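Local coordinates for Glyco_hydro_cc domain-containing protein (PDB 6UBC) that probably binds beta-1,3-glucan oligosaccharides, as a fungal member of glycoside hydrolase family GH128, subgroup VII, at residues 197-211 and 400-413. Numbering follows the deposited sequence.
Sequences YTPNGIKAGVSGDDP and FESDDRVQAYAYST
K203 drives its ammonium group between the end of helix 386-402 and the start of strand 406-411, where carbonyl oxygens rather than a carboxylate receive it. NZ donates to F400 O at 2.8 Å, to V406 O of the strand, nearly in line with that C=O, and to E401 O from well above the carbonyl plane; a water links it to D404 OD1. The chain is fully extended beyond CG, which carries NZ past the E401 carboxylate, the two side chains running in opposite directions with K203 CD 3.6 Å from E401 OE1. The helix C-terminus probably favours the positive charge. E401 is itself held by Y409, whose OH donates to OE2 (2.6 Å), and its two carboxylate oxygens reach the backbone N of K203 and A204 through one water each. A204 CA lies over one face of the Y409 ring, 3.9 Å from its centroid, and I440 of helix 431-441 touches both A204 and Y409. Strands 204-207 and 406-411 pair in parallel here, the first and last strands of the (beta/alpha)8-type barrel expected of a GH128 catalytic core, so the contact closes the barrel. Y409 N donates to K203 O and G205 N to Y409 O (2.6 Å, 138° at the hydrogen); further along, the pairing loosens and side chains take over. S207 OG sits between its backbone N and carbonyl carbon (chi1 65°), which lets it donate in plane to a lone pair of Y411 O (2.7 Å) and accept from T413 N, while T413 OG1 returns a bond to S207 O (2.8 Å). At the other end, T198 OG1 donates to a lone pair of Q407 O.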
loop_
_atom_site.group_PDB
_atom_site.type_symbol
_atom_site.label_atom_id
_atom_site.label_comp_id
_atom_site.label_asym_id
_atom_site.label_seq_id
_atom_site.Cartn_x
_atom_site.Cartn_y
_atom_site.Cartn_z
ATOM N N TYR A 197 -6.558 0.114 13.153
ATOM C CA TYR A 197 -6.678 -0.067 11.685
ATOM C C TYR A 197 -6.262 1.242 11.002
ATOM O O TYR A 197 -5.806 1.171 9.860
ATOM C CB TYR A 197 -8.076 -0.533 11.319
ATOM C CG TYR A 197 -8.271 -2.024 11.478
ATOM C CD1 TYR A 197 -7.363 -2.819 12.161
ATOM C CD2 TYR A 197 -9.344 -2.643 10.886
ATOM C CE1 TYR A 197 -7.556 -4.196 12.283
ATOM C CE2 TYR A 197 -9.587 -3.998 11.071
ATOM C CZ TYR A 197 -8.676 -4.778 11.737
ATOM O OH TYR A 197 -8.890 -6.129 11.868
ATOM N N THR A 198 -6.476 2.394 11.637
ATOM C CA THR A 198 -5.862 3.674 11.234
ATOM C C THR A 198 -4.684 3.957 12.155
ATOM O O THR A 198 -4.901 4.349 13.306
ATOM C CB THR A 198 -6.893 4.788 11.269
ATOM O OG1 THR A 198 -7.932 4.488 10.349
ATOM C CG2 THR A 198 -6.304 6.132 10.883
ATOM N N PRO A 199 -3.420 3.716 11.738
ATOM C CA PRO A 199 -2.286 3.838 12.663
ATOM C C PRO A 199 -2.206 5.227 13.303
ATOM O O PRO A 199 -2.220 6.249 12.572
ATOM C CB PRO A 199 -1.089 3.557 11.777
ATOM C CG PRO A 199 -1.677 2.584 10.722
ATOM C CD PRO A 199 -3.028 3.201 10.402
ATOM N N ASN A 200 -2.197 5.248 14.630
ATOM C CA ASN A 200 -1.985 6.509 15.385
ATOM C C ASN A 200 -3.122 7.493 15.081
ATOM O O ASN A 200 -2.976 8.711 15.338
ATOM C CB ASN A 200 -0.629 7.080 15.047
ATOM C CG ASN A 200 0.450 6.103 15.436
ATOM O OD1 ASN A 200 0.570 5.795 16.607
ATOM N ND2 ASN A 200 1.230 5.592 14.489
ATOM N N GLY A 201 -4.225 7.012 14.547
ATOM C CA GLY A 201 -5.383 7.855 14.189
ATOM C C GLY A 201 -5.103 8.830 13.066
ATOM O O GLY A 201 -5.824 9.830 12.935
ATOM N N ILE A 202 -4.132 8.515 12.197
ATOM C CA ILE A 202 -3.806 9.366 11.016
ATOM C C ILE A 202 -3.849 8.452 9.786
ATOM O O ILE A 202 -3.002 7.571 9.691
ATOM C CB ILE A 202 -2.428 10.036 11.171
ATOM C CG1 ILE A 202 -2.301 10.846 12.472
ATOM C CG2 ILE A 202 -2.124 10.909 9.945
ATOM C CD1 ILE A 202 -0.922 11.330 12.744
ATOM N N LYS A 203 -4.807 8.656 8.910
ATOM C CA LYS A 203 -4.921 7.748 7.733
ATOM C C LYS A 203 -3.671 7.900 6.877
ATOM O O LYS A 203 -3.265 6.918 6.235
ATOM C CB LYS A 203 -6.134 8.108 6.893
ATOM C CG LYS A 203 -7.483 7.761 7.515
ATOM C CD LYS A 203 -8.624 7.941 6.553
ATOM C CE LYS A 203 -9.996 7.750 7.167
ATOM N NZ LYS A 203 -11.064 7.646 6.158
ATOM N N ALA A 204 -3.167 9.119 6.743
ATOM C CA ALA A 204 -2.159 9.388 5.702
ATOM C C ALA A 204 -0.855 8.687 6.066
ATOM O O ALA A 204 -0.393 8.774 7.224
ATOM C CB ALA A 204 -1.944 10.901 5.571
ATOM N N GLY A 205 -0.221 8.072 5.078
ATOM C CA GLY A 205 1.103 7.505 5.231
ATOM C C GLY A 205 1.969 7.797 4.008
ATOM O O GLY A 205 1.552 8.551 3.114
ATOM N N VAL A 206 3.078 7.080 3.919
ATOM C CA VAL A 206 3.912 7.231 2.704
ATOM C C VAL A 206 4.639 5.927 2.440
ATOM O O VAL A 206 4.903 5.195 3.398
ATOM C CB VAL A 206 4.828 8.450 2.816
ATOM C CG1 VAL A 206 6.038 8.142 3.701
ATOM C CG2 VAL A 206 5.266 8.918 1.395
ATOM N N SER A 207 4.981 5.713 1.177
ATOM C CA SER A 207 5.829 4.615 0.694
ATOM C C SER A 207 7.218 5.188 0.423
ATOM O O SER A 207 7.279 6.282 -0.150
ATOM C CB SER A 207 5.206 3.989 -0.542
ATOM O OG SER A 207 5.163 4.905 -1.638
ATOM N N GLY A 208 8.263 4.519 0.920
ATOM C CA GLY A 208 9.656 4.928 0.711
ATOM C C GLY A 208 10.189 5.618 1.959
ATOM O O GLY A 208 9.370 6.044 2.846
ATOM N N ASP A 209 11.503 5.727 2.052
ATOM C CA ASP A 209 12.170 6.338 3.236
ATOM C C ASP A 209 12.532 7.799 3.027
ATOM O O ASP A 209 12.409 8.570 3.984
ATOM C CB ASP A 209 13.441 5.537 3.528
ATOM C CG ASP A 209 13.111 4.106 3.946
ATOM O OD1 ASP A 209 12.379 3.892 4.968
ATOM O OD2 ASP A 209 13.623 3.179 3.278
ATOM N N ASP A 210 12.860 8.195 1.815
ATOM C CA ASP A 210 13.303 9.585 1.558
ATOM C C ASP A 210 12.234 10.572 1.995
ATOM O O ASP A 210 12.572 11.641 2.493
ATOM C CB ASP A 210 13.673 9.766 0.097
ATOM C CG ASP A 210 14.992 9.109 -0.259
ATOM O OD1 ASP A 210 15.680 8.615 0.652
ATOM O OD2 ASP A 210 15.330 9.138 -1.451
ATOM N N PRO A 211 10.923 10.294 1.809
ATOM C CA PRO A 211 9.913 11.273 2.218
ATOM C C PRO A 211 9.737 11.490 3.724
ATOM O O PRO A 211 9.182 12.546 4.109
ATOM C CB PRO A 211 8.596 10.749 1.608
ATOM C CG PRO A 211 9.056 9.865 0.450
ATOM C CD PRO A 211 10.345 9.226 0.969
ATOM N N PHE A 400 -10.387 10.115 0.437
ATOM C CA PHE A 400 -9.957 9.059 1.368
ATOM C C PHE A 400 -10.333 9.464 2.811
ATOM O O PHE A 400 -10.839 8.612 3.543
ATOM C CB PHE A 400 -8.455 8.801 1.281
ATOM C CG PHE A 400 -7.972 8.120 0.034
ATOM C CD1 PHE A 400 -8.753 7.260 -0.711
ATOM C CD2 PHE A 400 -6.695 8.369 -0.421
ATOM C CE1 PHE A 400 -8.230 6.581 -1.803
ATOM C CE2 PHE A 400 -6.190 7.734 -1.535
ATOM C CZ PHE A 400 -6.926 6.794 -2.205
ATOM N N GLU A 401 -10.066 10.707 3.187
ATOM C CA GLU A 401 -10.356 11.135 4.582
ATOM C C GLU A 401 -11.865 10.960 4.849
ATOM O O GLU A 401 -12.269 10.548 5.952
ATOM C CB GLU A 401 -9.837 12.558 4.795
ATOM C CG GLU A 401 -8.339 12.635 4.872
ATOM C CD GLU A 401 -7.671 11.924 6.044
ATOM O OE1 GLU A 401 -8.389 11.527 7.026
ATOM O OE2 GLU A 401 -6.408 11.759 6.004
ATOM N N SER A 402 -12.704 11.224 3.866
ATOM C CA SER A 402 -14.169 11.242 4.108
ATOM C C SER A 402 -14.745 9.825 3.985
ATOM O O SER A 402 -15.872 9.580 4.405
ATOM C CB SER A 402 -14.826 12.244 3.212
ATOM O OG SER A 402 -14.847 11.712 1.923
ATOM N N ASP A 403 -13.965 8.879 3.461
ATOM C CA ASP A 403 -14.500 7.543 3.133
ATOM C C ASP A 403 -14.213 6.621 4.303
ATOM O O ASP A 403 -13.057 6.160 4.485
ATOM C CB ASP A 403 -13.965 7.011 1.807
ATOM C CG ASP A 403 -14.715 5.794 1.291
ATOM O OD1 ASP A 403 -15.328 5.057 2.115
ATOM O OD2 ASP A 403 -14.642 5.577 0.049
ATOM N N ASP A 404 -15.251 6.237 5.024
ATOM C CA ASP A 404 -15.078 5.352 6.186
ATOM C C ASP A 404 -14.591 3.964 5.785
ATOM O O ASP A 404 -14.140 3.237 6.699
ATOM C CB ASP A 404 -16.416 5.182 6.922
ATOM C CG ASP A 404 -16.727 6.418 7.773
ATOM O OD1 ASP A 404 -15.906 7.413 7.739
ATOM O OD2 ASP A 404 -17.748 6.370 8.517
ATOM N N ARG A 405 -14.694 3.552 4.523
ATOM C CA ARG A 405 -14.134 2.237 4.122
ATOM C C ARG A 405 -12.592 2.288 4.079
ATOM O O ARG A 405 -11.973 1.202 4.120
ATOM C CB ARG A 405 -14.668 1.811 2.758
ATOM C CG ARG A 405 -16.165 1.499 2.717
ATOM C CD ARG A 405 -16.819 1.513 1.340
ATOM N NE ARG A 405 -16.591 2.747 0.584
ATOM C CZ ARG A 405 -16.868 2.909 -0.700
ATOM N NH1 ARG A 405 -17.460 1.940 -1.380
ATOM N NH2 ARG A 405 -16.583 4.042 -1.317
ATOM N N VAL A 406 -12.000 3.464 3.896
ATOM C CA VAL A 406 -10.513 3.574 3.720
ATOM C C VAL A 406 -9.921 3.911 5.082
ATOM O O VAL A 406 -10.171 5.028 5.599
ATOM C CB VAL A 406 -10.181 4.612 2.648
ATOM C CG1 VAL A 406 -8.668 4.873 2.607
ATOM C CG2 VAL A 406 -10.710 4.154 1.285
ATOM N N GLN A 407 -9.154 3.009 5.663
ATOM C CA GLN A 407 -8.572 3.276 7.016
ATOM C C GLN A 407 -7.146 3.818 6.926
ATOM O O GLN A 407 -6.637 4.275 7.930
ATOM C CB GLN A 407 -8.522 2.028 7.893
ATOM C CG GLN A 407 -9.834 1.327 7.969
ATOM C CD GLN A 407 -10.580 1.996 9.046
ATOM O OE1 GLN A 407 -10.218 1.842 10.223
ATOM N NE2 GLN A 407 -11.586 2.741 8.601
ATOM N N ALA A 408 -6.507 3.771 5.754
ATOM C CA ALA A 408 -5.148 4.320 5.575
ATOM C C ALA A 408 -4.888 4.473 4.067
ATOM O O ALA A 408 -5.456 3.670 3.284
ATOM C CB ALA A 408 -4.122 3.406 6.255
ATOM N N TYR A 409 -3.993 5.394 3.704
ATOM C CA TYR A 409 -3.545 5.555 2.305
ATOM C C TYR A 409 -2.128 6.116 2.314
ATOM O O TYR A 409 -1.658 6.801 3.278
ATOM C CB TYR A 409 -4.521 6.466 1.566
ATOM C CG TYR A 409 -4.645 7.826 2.207
ATOM C CD1 TYR A 409 -3.769 8.864 1.889
ATOM C CD2 TYR A 409 -5.646 8.120 3.123
ATOM C CE1 TYR A 409 -3.855 10.115 2.472
ATOM C CE2 TYR A 409 -5.755 9.379 3.705
ATOM C CZ TYR A 409 -4.848 10.389 3.383
ATOM O OH TYR A 409 -4.936 11.647 3.909
ATOM N N ALA A 410 -1.434 5.808 1.220
ATOM C CA ALA A 410 -0.040 6.249 0.995
ATOM C C ALA A 410 0.178 6.638 -0.457
ATOM O O ALA A 410 -0.038 5.820 -1.400
ATOM C CB ALA A 410 0.915 5.151 1.410
ATOM N N TYR A 411 0.777 7.812 -0.605
ATOM C CA TYR A 411 1.345 8.297 -1.872
ATOM C C TYR A 411 2.376 7.312 -2.420
ATOM O O TYR A 411 3.334 6.917 -1.707
ATOM C CB TYR A 411 1.911 9.665 -1.605
ATOM C CG TYR A 411 2.278 10.491 -2.805
ATOM C CD1 TYR A 411 3.432 10.215 -3.543
ATOM C CD2 TYR A 411 1.490 11.533 -3.209
ATOM C CE1 TYR A 411 3.798 11.021 -4.602
ATOM C CE2 TYR A 411 1.850 12.359 -4.255
ATOM C CZ TYR A 411 2.985 12.081 -4.982
ATOM O OH TYR A 411 3.339 12.902 -6.007
ATOM N N SER A 412 2.240 6.921 -3.697
ATOM C CA SER A 412 3.180 5.963 -4.303
ATOM C C SER A 412 4.470 6.683 -4.643
ATOM O O SER A 412 4.387 7.693 -5.368
ATOM C CB SER A 412 2.591 5.338 -5.520
ATOM O OG SER A 412 3.529 4.437 -6.059
ATOM N N THR A 413 5.654 6.146 -4.256
ATOM C CA THR A 413 6.952 6.643 -4.791
ATOM C C THR A 413 7.603 5.514 -5.611
ATOM O O THR A 413 8.801 5.438 -5.703
ATOM C CB THR A 413 7.832 7.178 -3.643
ATOM O OG1 THR A 413 8.178 6.090 -2.781
ATOM C CG2 THR A 413 7.185 8.335 -2.906
HETATM O O HOH W 1 -13.322 7.940 8.048
HETATM O O HOH W 2 -7.198 10.644 9.414
HETATM O O HOH W 3 -4.341 11.549 7.777
#